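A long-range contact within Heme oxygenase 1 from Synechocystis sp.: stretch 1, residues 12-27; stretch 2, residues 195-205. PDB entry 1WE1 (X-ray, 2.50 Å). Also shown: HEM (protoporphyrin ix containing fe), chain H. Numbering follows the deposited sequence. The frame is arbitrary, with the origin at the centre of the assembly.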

ATOM      1  N   GLY A  12      -4.610 -17.060   3.671  1.00 52.56           N
ATOM      2  CA  GLY A  12      -3.163 -17.187   3.554  1.00 51.28           C
ATOM      3  C   GLY A  12      -2.285 -16.052   4.062  1.00 50.36           C
ATOM      4  O   GLY A  12      -1.103 -16.268   4.334  1.00 50.63           O
ATOM      5  N   THR A  13      -2.838 -14.849   4.181  1.00 49.02           N
ATOM      6  CA  THR A  13      -2.071 -13.707   4.668  1.00 46.98           C
ATOM      7  C   THR A  13      -2.532 -13.299   6.064  1.00 47.93           C
ATOM      8  O   THR A  13      -2.176 -12.233   6.557  1.00 48.10           O
ATOM      9  CB  THR A  13      -2.199 -12.484   3.723  1.00 44.20           C
ATOM     10  OG1 THR A  13      -3.579 -12.148   3.537  1.00 43.91           O
ATOM     11  CG2 THR A  13      -1.585 -12.786   2.382  1.00 41.73           C
ATOM     12  N   LYS A  14      -3.330 -14.149   6.698  1.00 48.35           N
ATOM     13  CA  LYS A  14      -3.829 -13.867   8.039  1.00 49.11           C
ATOM     14  C   LYS A  14      -2.666 -13.526   8.970  1.00 50.01           C
ATOM     15  O   LYS A  14      -2.630 -12.451   9.559  1.00 51.60           O
ATOM     16  CB  LYS A  14      -4.606 -15.071   8.578  1.00 48.23           C
ATOM     17  N   LYS A  15      -1.715 -14.446   9.092  1.00 50.01           N
ATOM     18  CA  LYS A  15      -0.546 -14.253   9.945  1.00 50.34           C
ATOM     19  C   LYS A  15       0.209 -12.953   9.634  1.00 49.90           C
ATOM     20  O   LYS A  15       0.407 -12.116  10.511  1.00 48.73           O
ATOM     21  CB  LYS A  15       0.402 -15.436   9.776  1.00 52.78           C
ATOM     22  CG  LYS A  15       1.680 -15.349  10.583  1.00 56.40           C
ATOM     23  CD  LYS A  15       1.403 -15.587  12.051  1.00 60.28           C
ATOM     24  CE  LYS A  15       2.684 -15.634  12.862  1.00 61.32           C
ATOM     25  NZ  LYS A  15       2.380 -15.910  14.297  1.00 62.54           N
ATOM     26  N   SER A  16       0.633 -12.792   8.384  1.00 47.54           N
ATOM     27  CA  SER A  16       1.373 -11.606   7.990  1.00 46.68           C
ATOM     28  C   SER A  16       0.701 -10.292   8.343  1.00 46.88           C
ATOM     29  O   SER A  16       1.350  -9.392   8.857  1.00 47.66           O
ATOM     30  CB  SER A  16       1.663 -11.630   6.493  1.00 46.83           C
ATOM     31  OG  SER A  16       2.736 -12.503   6.205  1.00 47.46           O
ATOM     32  N   HIS A  17      -0.590 -10.169   8.061  1.00 46.78           N
ATOM     33  CA  HIS A  17      -1.311  -8.941   8.369  1.00 46.01           C
ATOM     34  C   HIS A  17      -1.236  -8.675   9.865  1.00 46.40           C
ATOM     35  O   HIS A  17      -1.153  -7.526  10.306  1.00 47.61           O
ATOM     36  CB  HIS A  17      -2.768  -9.059   7.936  1.00 44.90           C
ATOM     37  CG  HIS A  17      -3.507  -7.758   7.940  1.00 43.08           C
ATOM     38  ND1 HIS A  17      -3.928  -7.143   9.100  1.00 39.65           N
ATOM     39  CD2 HIS A  17      -3.940  -6.977   6.920  1.00 41.77           C
ATOM     40  CE1 HIS A  17      -4.598  -6.046   8.792  1.00 41.23           C
ATOM     41  NE2 HIS A  17      -4.621  -5.923   7.476  1.00 42.68           N
ATOM     42  N   SER A  18      -1.263  -9.748  10.642  1.00 46.64           N
ATOM     43  CA  SER A  18      -1.175  -9.654  12.090  1.00 47.16           C
ATOM     44  C   SER A  18       0.198  -9.093  12.515  1.00 47.05           C
ATOM     45  O   SER A  18       0.278  -8.257  13.417  1.00 44.95           O
ATOM     46  CB  SER A  18      -1.407 -11.035  12.706  1.00 46.87           C
ATOM     47  OG  SER A  18      -0.907 -11.086  14.030  1.00 53.41           O
ATOM     48  N   MET A  19       1.269  -9.548  11.865  1.00 46.50           N
ATOM     49  CA  MET A  19       2.610  -9.061  12.179  1.00 47.61           C
ATOM     50  C   MET A  19       2.718  -7.595  11.770  1.00 47.60           C
ATOM     51  O   MET A  19       3.394  -6.800  12.417  1.00 47.57           O
ATOM     52  CB  MET A  19       3.663  -9.867  11.429  1.00 48.16           C
ATOM     53  CG  MET A  19       3.846 -11.285  11.924  1.00 51.41           C
ATOM     54  SD  MET A  19       4.669 -12.290  10.650  1.00 56.81           S
ATOM     55  CE  MET A  19       6.356 -11.601  10.660  1.00 54.79           C
ATOM     56  N   ALA A  20       2.042  -7.245  10.686  1.00 46.93           N
ATOM     57  CA  ALA A  20       2.048  -5.877  10.194  1.00 47.37           C
ATOM     58  C   ALA A  20       1.524  -4.921  11.273  1.00 48.40           C
ATOM     59  O   ALA A  20       2.129  -3.888  11.560  1.00 47.89           O
ATOM     60  CB  ALA A  20       1.187  -5.784   8.944  1.00 42.27           C
ATOM     61  N   GLU A  21       0.399  -5.285  11.877  1.00 49.99           N
ATOM     62  CA  GLU A  21      -0.217  -4.466  12.909  1.00 50.98           C
ATOM     63  C   GLU A  21       0.663  -4.323  14.146  1.00 50.03           C
ATOM     64  O   GLU A  21       0.524  -3.364  14.898  1.00 51.60           O
ATOM     65  CB  GLU A  21      -1.555  -5.073  13.334  1.00 53.56           C
ATOM     66  CG  GLU A  21      -2.624  -5.151  12.260  1.00 56.72           C
ATOM     67  CD  GLU A  21      -3.712  -6.148  12.635  1.00 60.63           C
ATOM     68  OE1 GLU A  21      -4.243  -6.056  13.765  1.00 61.40           O
ATOM     69  OE2 GLU A  21      -4.033  -7.031  11.806  1.00 62.81           O
ATOM     70  N   ASN A  22       1.567  -5.273  14.355  1.00 49.27           N
ATOM     71  CA  ASN A  22       2.427  -5.257  15.531  1.00 47.77           C
ATOM     72  C   ASN A  22       3.801  -4.605  15.391  1.00 47.24           C
ATOM     73  O   ASN A  22       4.576  -4.577  16.344  1.00 46.51           O
ATOM     74  CB  ASN A  22       2.592  -6.674  16.059  1.00 49.44           C
ATOM     75  CG  ASN A  22       1.320  -7.209  16.674  1.00 51.93           C
ATOM     76  OD1 ASN A  22       0.630  -6.496  17.410  1.00 53.68           O
ATOM     77  ND2 ASN A  22       1.004  -8.471  16.390  1.00 51.34           N
ATOM     78  N   VAL A  23       4.112  -4.100  14.205  1.00 45.52           N
ATOM     79  CA  VAL A  23       5.379  -3.428  13.995  1.00 42.95           C
ATOM     80  C   VAL A  23       5.373  -2.187  14.896  1.00 41.62           C
ATOM     81  O   VAL A  23       4.338  -1.535  15.037  1.00 41.38           O
ATOM     82  CB  VAL A  23       5.513  -2.992  12.532  1.00 43.42           C
ATOM     83  CG1 VAL A  23       6.738  -2.107  12.353  1.00 42.50           C
ATOM     84  CG2 VAL A  23       5.585  -4.221  11.642  1.00 42.07           C
ATOM     85  N   GLY A  24       6.517  -1.879  15.507  1.00 39.35           N
ATOM     86  CA  GLY A  24       6.617  -0.720  16.381  1.00 37.73           C
ATOM     87  C   GLY A  24       6.019   0.544  15.782  1.00 36.81           C
ATOM     88  O   GLY A  24       5.129   1.164  16.361  1.00 36.37           O
ATOM     89  N   PHE A  25       6.506   0.926  14.608  1.00 35.98           N
ATOM     90  CA  PHE A  25       6.007   2.110  13.925  1.00 35.13           C
ATOM     91  C   PHE A  25       4.473   2.090  13.846  1.00 35.69           C
ATOM     92  O   PHE A  25       3.812   3.086  14.185  1.00 33.21           O
ATOM     93  CB  PHE A  25       6.591   2.171  12.513  1.00 35.07           C
ATOM     94  CG  PHE A  25       6.160   3.375  11.730  1.00 36.13           C
ATOM     95  CD1 PHE A  25       6.895   4.564  11.787  1.00 36.45           C
ATOM     96  CD2 PHE A  25       5.002   3.336  10.957  1.00 35.77           C
ATOM     97  CE1 PHE A  25       6.477   5.706  11.081  1.00 33.94           C
ATOM     98  CE2 PHE A  25       4.573   4.470  10.251  1.00 35.89           C
ATOM     99  CZ  PHE A  25       5.316   5.657  10.316  1.00 35.26           C
ATOM    100  N   VAL A  26       3.919   0.955  13.398  1.00 36.48           N
ATOM    101  CA  VAL A  26       2.469   0.791  13.253  1.00 34.23           C
ATOM    102  C   VAL A  26       1.736   0.872  14.578  1.00 34.59           C
ATOM    103  O   VAL A  26       0.704   1.538  14.678  1.00 33.28           O
ATOM    104  CB  VAL A  26       2.118  -0.542  12.549  1.00 35.95           C
ATOM    105  CG1 VAL A  26       0.622  -0.865  12.713  1.00 30.53           C
ATOM    106  CG2 VAL A  26       2.465  -0.429  11.069  1.00 33.57           C
ATOM    107  N   LYS A  27       2.262   0.204  15.598  1.00 34.85           N
ATOM    108  CA  LYS A  27       1.632   0.258  16.910  1.00 37.19           C
ATOM    109  C   LYS A  27       1.454   1.711  17.349  1.00 39.41           C
ATOM    110  O   LYS A  27       0.392   2.097  17.838  1.00 39.28           O
ATOM    111  CB  LYS A  27       2.482  -0.467  17.946  1.00 37.64           C
ATOM    112  CG  LYS A  27       2.310  -1.955  17.950  1.00 42.70           C
ATOM    113  CD  LYS A  27       3.061  -2.573  19.113  1.00 46.60           C
ATOM    114  CE  LYS A  27       2.796  -4.065  19.189  1.00 50.13           C
ATOM    115  NZ  LYS A  27       3.626  -4.709  20.234  1.00 54.65           N
ATOM    116  N   ALA A 195       5.169  -9.520  -0.323  1.00 45.93           N
ATOM    117  CA  ALA A 195       4.851  -8.102  -0.386  1.00 44.38           C
ATOM    118  C   ALA A 195       4.607  -7.546   1.010  1.00 42.61           C
ATOM    119  O   ALA A 195       5.085  -6.468   1.340  1.00 42.93           O
ATOM    120  CB  ALA A 195       3.631  -7.872  -1.262  1.00 45.01           C
ATOM    121  N   PHE A 196       3.867  -8.278   1.833  1.00 39.49           N
ATOM    122  CA  PHE A 196       3.615  -7.810   3.184  1.00 40.10           C
ATOM    123  C   PHE A 196       4.946  -7.512   3.871  1.00 40.72           C
ATOM    124  O   PHE A 196       5.114  -6.463   4.492  1.00 40.85           O
ATOM    125  CB  PHE A 196       2.870  -8.859   4.013  1.00 37.35           C
ATOM    126  CG  PHE A 196       1.388  -8.684   4.028  1.00 37.87           C
ATOM    127  CD1 PHE A 196       0.608  -9.099   2.951  1.00 39.08           C
ATOM    128  CD2 PHE A 196       0.756  -8.123   5.131  1.00 38.02           C
ATOM    129  CE1 PHE A 196      -0.777  -8.956   2.980  1.00 38.00           C
ATOM    130  CE2 PHE A 196      -0.630  -7.976   5.164  1.00 37.73           C
ATOM    131  CZ  PHE A 196      -1.393  -8.395   4.084  1.00 37.21           C
ATOM    132  N   ALA A 197       5.886  -8.446   3.762  1.00 39.93           N
ATOM    133  CA  ALA A 197       7.180  -8.277   4.392  1.00 40.26           C
ATOM    134  C   ALA A 197       7.860  -7.016   3.868  1.00 41.13           C
ATOM    135  O   ALA A 197       8.523  -6.309   4.620  1.00 42.49           O
ATOM    136  CB  ALA A 197       8.048  -9.491   4.136  1.00 37.45           C
ATOM    137  N   MET A 198       7.689  -6.730   2.585  1.00 40.57           N
ATOM    138  CA  MET A 198       8.301  -5.548   2.000  1.00 41.86           C
ATOM    139  C   MET A 198       7.699  -4.238   2.524  1.00 42.31           C
ATOM    140  O   MET A 198       8.377  -3.213   2.596  1.00 39.73           O
ATOM    141  CB  MET A 198       8.204  -5.618   0.483  1.00 42.16           C
ATOM    142  CG  MET A 198       9.051  -6.732  -0.072  1.00 46.07           C
ATOM    143  SD  MET A 198       9.136  -6.762  -1.857  1.00 51.62           S
ATOM    144  CE  MET A 198       7.702  -7.814  -2.251  1.00 50.84           C
ATOM    145  N   ASN A 199       6.423  -4.279   2.889  1.00 41.72           N
ATOM    146  CA  ASN A 199       5.763  -3.109   3.437  1.00 42.39           C
ATOM    147  C   ASN A 199       6.299  -2.948   4.847  1.00 42.48           C
ATOM    148  O   ASN A 199       6.657  -1.854   5.278  1.00 43.14           O
ATOM    149  CB  ASN A 199       4.249  -3.323   3.471  1.00 40.85           C
ATOM    150  CG  ASN A 199       3.611  -3.070   2.137  1.00 40.07           C
ATOM    151  OD1 ASN A 199       3.363  -1.930   1.775  1.00 43.56           O
ATOM    152  ND2 ASN A 199       3.365  -4.126   1.383  1.00 40.96           N
ATOM    153  N   MET A 200       6.369  -4.066   5.553  1.00 42.27           N
ATOM    154  CA  MET A 200       6.848  -4.068   6.913  1.00 41.56           C
ATOM    155  C   MET A 200       8.277  -3.552   7.018  1.00 43.23           C
ATOM    156  O   MET A 200       8.631  -2.905   8.003  1.00 44.05           O
ATOM    157  CB  MET A 200       6.738  -5.472   7.496  1.00 40.51           C
ATOM    158  CG  MET A 200       5.309  -5.944   7.663  1.00 39.50           C
ATOM    159  SD  MET A 200       5.154  -7.304   8.836  1.00 40.26           S
ATOM    160  CE  MET A 200       5.178  -8.735   7.719  1.00 37.51           C
ATOM    161  N   LYS A 201       9.099  -3.809   6.006  1.00 43.77           N
ATOM    162  CA  LYS A 201      10.471  -3.338   6.064  1.00 44.05           C
ATOM    163  C   LYS A 201      10.531  -1.813   5.910  1.00 43.34           C
ATOM    164  O   LYS A 201      11.390  -1.153   6.502  1.00 41.37           O
ATOM    165  CB  LYS A 201      11.334  -4.038   5.007  1.00 46.53           C
ATOM    166  CG  LYS A 201      12.818  -3.883   5.305  1.00 51.41           C
ATOM    167  CD  LYS A 201      13.699  -4.843   4.526  1.00 56.30           C
ATOM    168  CE  LYS A 201      15.168  -4.632   4.907  1.00 56.81           C
ATOM    169  NZ  LYS A 201      16.056  -5.743   4.443  1.00 59.79           N
ATOM    170  N   MET A 202       9.619  -1.247   5.122  1.00 42.43           N
ATOM    171  CA  MET A 202       9.582   0.201   4.961  1.00 40.40           C
ATOM    172  C   MET A 202       9.223   0.850   6.311  1.00 40.63           C
ATOM    173  O   MET A 202       9.794   1.880   6.688  1.00 38.89           O
ATOM    174  CB  MET A 202       8.562   0.601   3.896  1.00 37.11           C
ATOM    175  CG  MET A 202       8.995   0.259   2.484  1.00 38.28           C
ATOM    176  SD  MET A 202       7.918   0.907   1.165  1.00 43.45           S
ATOM    177  CE  MET A 202       6.382   0.032   1.509  1.00 40.78           C
ATOM    178  N   PHE A 203       8.287   0.235   7.035  1.00 40.48           N
ATOM    179  CA  PHE A 203       7.854   0.744   8.335  1.00 40.44           C
ATOM    180  C   PHE A 203       8.996   0.721   9.341  1.00 42.77           C
ATOM    181  O   PHE A 203       9.216   1.691  10.073  1.00 42.91           O
ATOM    182  CB  PHE A 203       6.709  -0.088   8.912  1.00 39.24           C
ATOM    183  CG  PHE A 203       5.465  -0.105   8.074  1.00 38.68           C
ATOM    184  CD1 PHE A 203       5.158   0.947   7.216  1.00 38.90           C
ATOM    185  CD2 PHE A 203       4.559  -1.163   8.191  1.00 39.58           C
ATOM    186  CE1 PHE A 203       3.961   0.949   6.485  1.00 41.43           C
ATOM    187  CE2 PHE A 203       3.356  -1.180   7.467  1.00 39.09           C
ATOM    188  CZ  PHE A 203       3.052  -0.123   6.612  1.00 40.12           C
ATOM    189  N   ASN A 204       9.707  -0.401   9.395  1.00 44.09           N
ATOM    190  CA  ASN A 204      10.829  -0.537  10.316  1.00 44.97           C
ATOM    191  C   ASN A 204      11.923   0.512  10.047  1.00 44.66           C
ATOM    192  O   ASN A 204      12.593   0.964  10.978  1.00 44.09           O
ATOM    193  CB  ASN A 204      11.414  -1.950  10.235  1.00 45.05           C
ATOM    194  CG  ASN A 204      10.545  -2.975  10.932  1.00 47.21           C
ATOM    195  OD1 ASN A 204      10.080  -2.749  12.055  1.00 47.17           O
ATOM    196  ND2 ASN A 204      10.327  -4.116  10.280  1.00 48.82           N
ATOM    197  N   GLU A 205      12.088   0.894   8.780  1.00 43.08           N
ATOM    198  CA  GLU A 205      13.074   1.905   8.398  1.00 43.47           C
ATOM    199  C   GLU A 205      12.754   3.243   9.061  1.00 43.39           C
ATOM    200  O   GLU A 205      13.624   4.100   9.219  1.00 44.20           O
ATOM    201  CB  GLU A 205      13.069   2.131   6.887  1.00 41.26           C
ATOM    202  CG  GLU A 205      13.991   1.258   6.088  1.00 44.18           C
ATOM    203  CD  GLU A 205      13.912   1.577   4.606  1.00 47.95           C
ATOM    204  OE1 GLU A 205      14.776   1.100   3.839  1.00 49.29           O
ATOM    205  OE2 GLU A 205      12.972   2.300   4.203  1.00 49.12           O
TER
HETATM  206  CHA HEM H 300      -7.723  -6.060   5.362  1.00 50.55           C
HETATM  207  CHB HEM H 300      -3.366  -5.219   3.435  1.00 46.77           C
HETATM  208  CHC HEM H 300      -2.087  -3.167   7.643  1.00 48.70           C
HETATM  209  CHD HEM H 300      -6.735  -2.697   8.736  1.00 51.06           C
HETATM  210  C1A HEM H 300      -6.618  -6.155   4.488  1.00 48.65           C
HETATM  211  C2A HEM H 300      -6.550  -6.928   3.257  1.00 48.54           C
HETATM  212  C3A HEM H 300      -5.301  -6.729   2.738  1.00 48.00           C
HETATM  213  C4A HEM H 300      -4.634  -5.770   3.631  1.00 47.97           C
HETATM  214  CMA HEM H 300      -4.692  -7.320   1.503  1.00 44.47           C
HETATM  215  CAA HEM H 300      -7.684  -7.740   2.649  1.00 46.32           C
HETATM  216  CBA HEM H 300      -7.964  -9.105   3.324  1.00 46.58           C
HETATM  217  CGA HEM H 300      -9.010  -9.853   2.727  1.00 47.74           C
HETATM  218  O1A HEM H 300      -8.641 -10.816   1.946  1.00 46.01           O
HETATM  219  O2A HEM H 300     -10.220  -9.616   2.915  1.00 47.50           O
HETATM  220  C1B HEM H 300      -2.600  -4.606   4.440  1.00 46.77           C
HETATM  221  C2B HEM H 300      -1.167  -4.332   4.345  1.00 46.22           C
HETATM  222  C3B HEM H 300      -0.817  -3.702   5.503  1.00 47.44           C
HETATM  223  C4B HEM H 300      -2.023  -3.668   6.330  1.00 46.89           C
HETATM  224  CMB HEM H 300      -0.310  -4.679   3.153  1.00 44.17           C
HETATM  225  CAB HEM H 300       0.511  -3.083   5.894  1.00 45.90           C
HETATM  226  CBB HEM H 300       1.675  -4.102   6.029  1.00 47.21           C
HETATM  227  C1C HEM H 300      -3.237  -2.775   8.281  1.00 49.09           C
HETATM  228  C2C HEM H 300      -3.311  -1.918   9.455  1.00 51.87           C
HETATM  229  C3C HEM H 300      -4.590  -1.998   9.873  1.00 52.66           C
HETATM  230  C4C HEM H 300      -5.350  -2.623   8.815  1.00 50.91           C
HETATM  231  CMC HEM H 300      -2.148  -1.130  10.027  1.00 48.94           C
HETATM  232  CAC HEM H 300      -5.153  -1.540  11.221  1.00 52.37           C
HETATM  233  CBC HEM H 300      -5.638  -0.064  11.150  1.00 54.90           C
HETATM  234  C1D HEM H 300      -7.456  -3.574   7.889  1.00 53.11           C
HETATM  235  C2D HEM H 300      -8.896  -3.805   7.981  1.00 52.48           C
HETATM  236  C3D HEM H 300      -9.180  -4.709   7.009  1.00 53.72           C
HETATM  237  C4D HEM H 300      -7.896  -5.076   6.361  1.00 50.68           C
HETATM  238  CMD HEM H 300      -9.770  -3.134   8.991  1.00 50.54           C
HETATM  239  CAD HEM H 300     -10.504  -5.301   6.589  1.00 56.87           C
HETATM  240  CBD HEM H 300     -10.783  -6.713   7.275  1.00 62.38           C
HETATM  241  CGD HEM H 300     -11.870  -7.406   6.690  1.00 67.00           C
HETATM  242  O1D HEM H 300     -12.008  -7.435   5.410  1.00 70.02           O
HETATM  243  O2D HEM H 300     -12.712  -8.008   7.417  1.00 67.47           O
HETATM  244  NA  HEM H 300      -5.442  -5.478   4.708  1.00 49.14           N
HETATM  245  NB  HEM H 300      -3.111  -4.189   5.648  1.00 46.81           N
HETATM  246  NC  HEM H 300      -4.523  -3.170   7.869  1.00 50.37           N
HETATM  247  ND  HEM H 300      -6.888  -4.332   6.866  1.00 50.15           N
HETATM  248 FE   HEM H 300      -5.001  -4.309   6.277  1.00 47.18          FE
HETATM  249  O   HOH W   1       8.872  -0.109  13.934  1.00 31.11           O
HETATM  250  O   HOH W   2      -5.397  -2.897   5.232  1.00 47.27           O

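Helix 14-21 and helix 195-205 run side by side in the same direction, their axes 5° from parallel and 9.8 Å apart at closest approach. The register is regular: Ser16 CA lies 6.5 Å from Phe196 CA, and Ala20 CA lies 6.1 Å from Met200 CA, so one turn on the first helix matches one turn on the second. The first stretch then breaks its helix around Val23, which occupies the N-cap position of a new helix starting at Gly24; beyond the break Phe25 CA still comes within 6.0 Å of Phe203 CA. Within each helix the backbone hydrogen bonds run along its own chain, among them Ala20 N to Ser16 O (2.9 Å) and Met200 N to Phe196 O (2.9 Å). No direct hydrogen bond joins the two stretches, and the contact, burying 557 Å² over both sides, rests on side-chain packing.

Phe196 gives up the most area. Its ring reaches across to the start of the first helix, with CE1 3.9 Å from Thr13 CB, CG 3.9 Å from Ser16 CB and CE2 3.4 Å from His17 CA. Thr13 and Ser16 are small enough to let the ring approach their CB atoms, and their hydroxyls find hydrogen bonds outside this contact. The methyl of Ala20 sits at the ring edge, its CB 4.5 Å from Phe196 CD2. The His17 and Phe196 rings meet rim to rim, centroids 6.0 Å apart and planes at 58°, so they do not stack. His17 also binds the heme iron, NE2 to FE 2.0 Å, while its other ring nitrogen, ND1, donates to Glu21 OE2 at 2.7 Å.

One turn on, Met200 leaves its helix sideways, but its flexible chain bends toward the partner. Met200 SD lies 3.6 Å from Ala20 N, a contact and not a hydrogen bond, as that nitrogen already donates to Ser16 O. Met200 SD also packs 3.9 Å from Met19 CB, 4.2 Å from Ala20 CB and 4.2 Å from Val23 CG2. An unbranched thioether can follow this uneven surface, and the small Ala20 side chain points past the sulfur to the heme, its CB 3.4 Å from HEM CBB.

Past the break, Val23 places CG1 4.0 Å from Phe203 CB and 3.4 Å from Asn204 OD1, its branched side chain touching both residues. Phe25 CB approaches Phe203 O at 3.6 Å, and Val26 CG2 lies 3.6 Å from Phe203 CD2. Asn204 points away at CB, yet its amide end returns to the more exposed margin, where a polar group is tolerated; water 1 accepts from Phe25 N (2.7 Å) and donates weakly to Asn204 OD1 (3.5 Å), bridging the stretches.

The heme completes the packing: its methyl CMB lies over one face of the Phe196 ring, and its CBB atom, besides meeting Ala20, lies 3.7 Å from Phe203 CE2 and so contacts both stretches.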